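Local structure of beta-galacturonidase (Eisenbergiella tayi, 6NCW) at residues I466-Y474 with N531-K542. The protein is a glycoside hydrolase of family 2 that acts as a beta-galacturonidase and binds galacturonate in its active site. Numbering follows the deposited sequence.
Sequences IGAGAIYGY and NKGIVDEYRRPK
Asn531 O takes the backbone N-H of Ala470 at 3.1 Å, a fairly straight bond (158°) whose donor stands above the carbonyl plane; the side-chain amide of Asn531 turns to Pro526 O and Arg527. Next along, Lys532 lays CB and CG against the Ala468-Gly469 peptide, with CG 3.7 Å from Gly469 N. Its CA also makes a CA-H...O contact with Ala468 O. The side chain then leads away and bends at its last torsion, taking NZ to the hydroxyl of Tyr434; both residues bind galacturonate, and a glycerol lies close by. A water bridges Lys532 O and Ala468 N.

Asp536 and Arg540 pack against Tyr472, whose CG is anti to the backbone N (chi1 177°), which sends the ring across to this segment. Asp536 CB packs 3.8 Å from Tyr472 CB. Its OD2 receives both NE and NH2 of Arg540 in a salt bridge that limits the guanidinium's rotation, while OD1 accepts the backbone N-H of Arg540. Tyr472 CE1 sits over the centre of that guanidinium, 3.3 Å from Arg540 NE, with the two planes tilted 32° apart; Arg540 CB makes a CH-pi contact over the ring face, toward its rim. Pro541 O lies at the ring edge, and a second water joins it to Tyr472 OH.

Lys542 passes CG by the ring edge and brings NZ to Ala470 O at 2.8 Å, in the carbonyl plane; NZ also forms a salt bridge with Asp514 and donates to Gly533 O.

Two TIM barrel loops meet here. One leaves the C-terminal end of parallel strand 461-466, where active sites of this fold lie, consistent with Lys532's role; the other leads to helix 544-553, and helix 484-500 packs against Ala470 and Lys542.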
# COMPACT_ATOMS: atom_id res chain seq x y z
N ILE A 466 21.83 14.68 -6.99
CA ILE A 466 21.65 14.68 -5.55
C ILE A 466 20.22 14.22 -5.26
O ILE A 466 19.30 14.52 -6.03
CB ILE A 466 21.95 16.08 -4.95
CG1 ILE A 466 22.09 16.03 -3.42
CG2 ILE A 466 20.87 17.08 -5.34
CD1 ILE A 466 22.88 17.23 -2.86
N GLY A 467 20.02 13.50 -4.16
CA GLY A 467 18.67 13.05 -3.84
C GLY A 467 18.67 11.99 -2.75
O GLY A 467 19.65 11.81 -2.02
N ALA A 468 17.54 11.28 -2.66
CA ALA A 468 17.34 10.36 -1.54
C ALA A 468 16.26 9.35 -1.89
O ALA A 468 15.32 9.65 -2.64
CB ALA A 468 16.94 11.13 -0.27
N GLY A 469 16.37 8.16 -1.31
CA GLY A 469 15.37 7.13 -1.54
C GLY A 469 14.11 7.38 -0.72
O GLY A 469 14.13 8.04 0.32
N ALA A 470 13.00 6.84 -1.22
CA ALA A 470 11.75 6.77 -0.47
C ALA A 470 10.86 5.75 -1.16
O ALA A 470 10.64 5.84 -2.37
CB ALA A 470 11.04 8.12 -0.42
N ILE A 471 10.36 4.78 -0.40
CA ILE A 471 9.38 3.84 -0.94
C ILE A 471 8.02 4.48 -0.78
O ILE A 471 7.58 4.75 0.34
CB ILE A 471 9.45 2.48 -0.21
CG1 ILE A 471 10.85 1.86 -0.38
CG2 ILE A 471 8.36 1.56 -0.76
CD1 ILE A 471 11.15 0.74 0.67
N TYR A 472 7.35 4.75 -1.91
CA TYR A 472 6.05 5.41 -1.90
C TYR A 472 5.09 4.64 -1.02
O TYR A 472 4.90 3.43 -1.19
CB TYR A 472 5.47 5.53 -3.32
CG TYR A 472 4.07 6.16 -3.38
CD1 TYR A 472 2.93 5.37 -3.56
CD2 TYR A 472 3.90 7.53 -3.24
CE1 TYR A 472 1.67 5.93 -3.60
CE2 TYR A 472 2.63 8.10 -3.28
CZ TYR A 472 1.52 7.30 -3.47
OH TYR A 472 0.26 7.87 -3.51
N GLY A 473 4.48 5.35 -0.07
CA GLY A 473 3.55 4.75 0.85
C GLY A 473 4.16 4.35 2.19
O GLY A 473 3.41 4.16 3.14
N TYR A 474 5.48 4.21 2.29
CA TYR A 474 6.09 3.91 3.58
C TYR A 474 6.31 5.22 4.33
O TYR A 474 7.14 6.05 3.94
CB TYR A 474 7.41 3.16 3.44
CG TYR A 474 7.86 2.70 4.81
CD1 TYR A 474 7.05 1.86 5.54
CD2 TYR A 474 9.05 3.15 5.38
CE1 TYR A 474 7.41 1.44 6.79
CE2 TYR A 474 9.42 2.74 6.65
CZ TYR A 474 8.60 1.87 7.34
OH TYR A 474 8.91 1.44 8.60
N ASN A 531 14.66 3.80 -6.01
CA ASN A 531 13.49 4.41 -5.37
C ASN A 531 13.66 5.90 -5.12
O ASN A 531 12.97 6.45 -4.25
CB ASN A 531 13.19 3.70 -4.05
CG ASN A 531 12.89 2.24 -4.24
OD1 ASN A 531 11.76 1.87 -4.49
ND2 ASN A 531 13.91 1.39 -4.11
N LYS A 532 14.57 6.55 -5.83
CA LYS A 532 14.87 7.94 -5.52
C LYS A 532 14.02 8.89 -6.34
O LYS A 532 14.31 10.09 -6.37
CB LYS A 532 16.35 8.21 -5.72
CG LYS A 532 17.22 7.30 -4.82
CD LYS A 532 18.67 7.77 -4.76
CE LYS A 532 19.52 6.84 -3.88
NZ LYS A 532 19.75 5.52 -4.50
N GLY A 533 12.99 8.38 -7.00
CA GLY A 533 12.07 9.26 -7.70
C GLY A 533 11.41 10.24 -6.74
O GLY A 533 11.17 9.94 -5.57
N ILE A 534 11.18 11.44 -7.25
CA ILE A 534 10.26 12.37 -6.60
C ILE A 534 8.80 11.99 -6.89
O ILE A 534 7.90 12.36 -6.13
CB ILE A 534 10.60 13.80 -7.07
CG1 ILE A 534 12.07 14.16 -6.70
CG2 ILE A 534 9.57 14.83 -6.56
CD1 ILE A 534 12.47 14.00 -5.19
N VAL A 535 8.54 11.26 -7.97
CA VAL A 535 7.28 10.56 -8.18
C VAL A 535 7.62 9.08 -8.24
O VAL A 535 8.76 8.72 -8.53
CB VAL A 535 6.52 11.03 -9.45
CG1 VAL A 535 6.20 12.52 -9.38
CG2 VAL A 535 7.29 10.68 -10.77
N ASP A 536 6.66 8.20 -7.92
CA ASP A 536 6.96 6.78 -8.02
C ASP A 536 6.84 6.30 -9.47
O ASP A 536 6.63 7.10 -10.40
CB ASP A 536 6.10 5.96 -7.05
CG ASP A 536 4.67 5.71 -7.52
OD1 ASP A 536 4.17 6.34 -8.48
OD2 ASP A 536 4.02 4.85 -6.88
N GLU A 537 7.02 5.00 -9.70
CA GLU A 537 7.04 4.53 -11.09
C GLU A 537 5.70 4.77 -11.76
O GLU A 537 5.66 4.90 -12.98
CB GLU A 537 7.45 3.05 -11.18
CG GLU A 537 6.48 2.03 -10.52
CD GLU A 537 6.77 1.83 -9.03
OE1 GLU A 537 7.29 2.78 -8.39
OE2 GLU A 537 6.49 0.73 -8.49
N TYR A 538 4.61 4.89 -11.00
CA TYR A 538 3.31 5.20 -11.58
C TYR A 538 3.03 6.69 -11.59
O TYR A 538 1.88 7.08 -11.78
CB TYR A 538 2.21 4.44 -10.86
CG TYR A 538 2.38 2.94 -11.02
CD1 TYR A 538 2.10 2.32 -12.23
CD2 TYR A 538 2.84 2.15 -9.96
CE1 TYR A 538 2.26 0.95 -12.40
CE2 TYR A 538 3.01 0.77 -10.11
CZ TYR A 538 2.72 0.18 -11.36
OH TYR A 538 2.88 -1.17 -11.57
N ARG A 539 4.07 7.52 -11.42
CA ARG A 539 4.01 8.98 -11.52
C ARG A 539 3.18 9.61 -10.40
O ARG A 539 2.66 10.73 -10.55
CB ARG A 539 3.51 9.44 -12.90
CG ARG A 539 4.61 9.56 -13.99
CD ARG A 539 5.40 8.26 -14.19
NE ARG A 539 6.38 8.39 -15.26
CZ ARG A 539 7.29 7.47 -15.59
NH1 ARG A 539 7.37 6.30 -14.95
NH2 ARG A 539 8.13 7.72 -16.58
N ARG A 540 3.03 8.90 -9.28
CA ARG A 540 2.31 9.41 -8.11
C ARG A 540 3.26 10.26 -7.27
O ARG A 540 4.37 9.80 -6.95
CB ARG A 540 1.74 8.27 -7.28
CG ARG A 540 0.70 7.43 -8.03
CD ARG A 540 0.12 6.32 -7.13
NE ARG A 540 1.09 5.26 -6.82
CZ ARG A 540 0.78 4.09 -6.28
NH1 ARG A 540 -0.49 3.84 -5.96
NH2 ARG A 540 1.73 3.19 -6.03
N PRO A 541 2.89 11.48 -6.91
CA PRO A 541 3.84 12.36 -6.20
C PRO A 541 4.08 11.88 -4.77
O PRO A 541 3.13 11.63 -4.02
CB PRO A 541 3.16 13.74 -6.23
CG PRO A 541 1.73 13.48 -6.64
CD PRO A 541 1.69 12.18 -7.40
N LYS A 542 5.35 11.71 -4.41
CA LYS A 542 5.74 11.43 -3.04
C LYS A 542 5.66 12.72 -2.22
O LYS A 542 5.44 13.80 -2.78
CB LYS A 542 7.15 10.84 -2.99
CG LYS A 542 7.30 9.50 -3.68
CD LYS A 542 8.72 8.97 -3.60
CE LYS A 542 8.94 7.87 -4.64
NZ LYS A 542 10.34 7.45 -4.70
O HOH W 1 15.63 12.03 -4.57
O HOH W 2 0.48 10.70 -4.24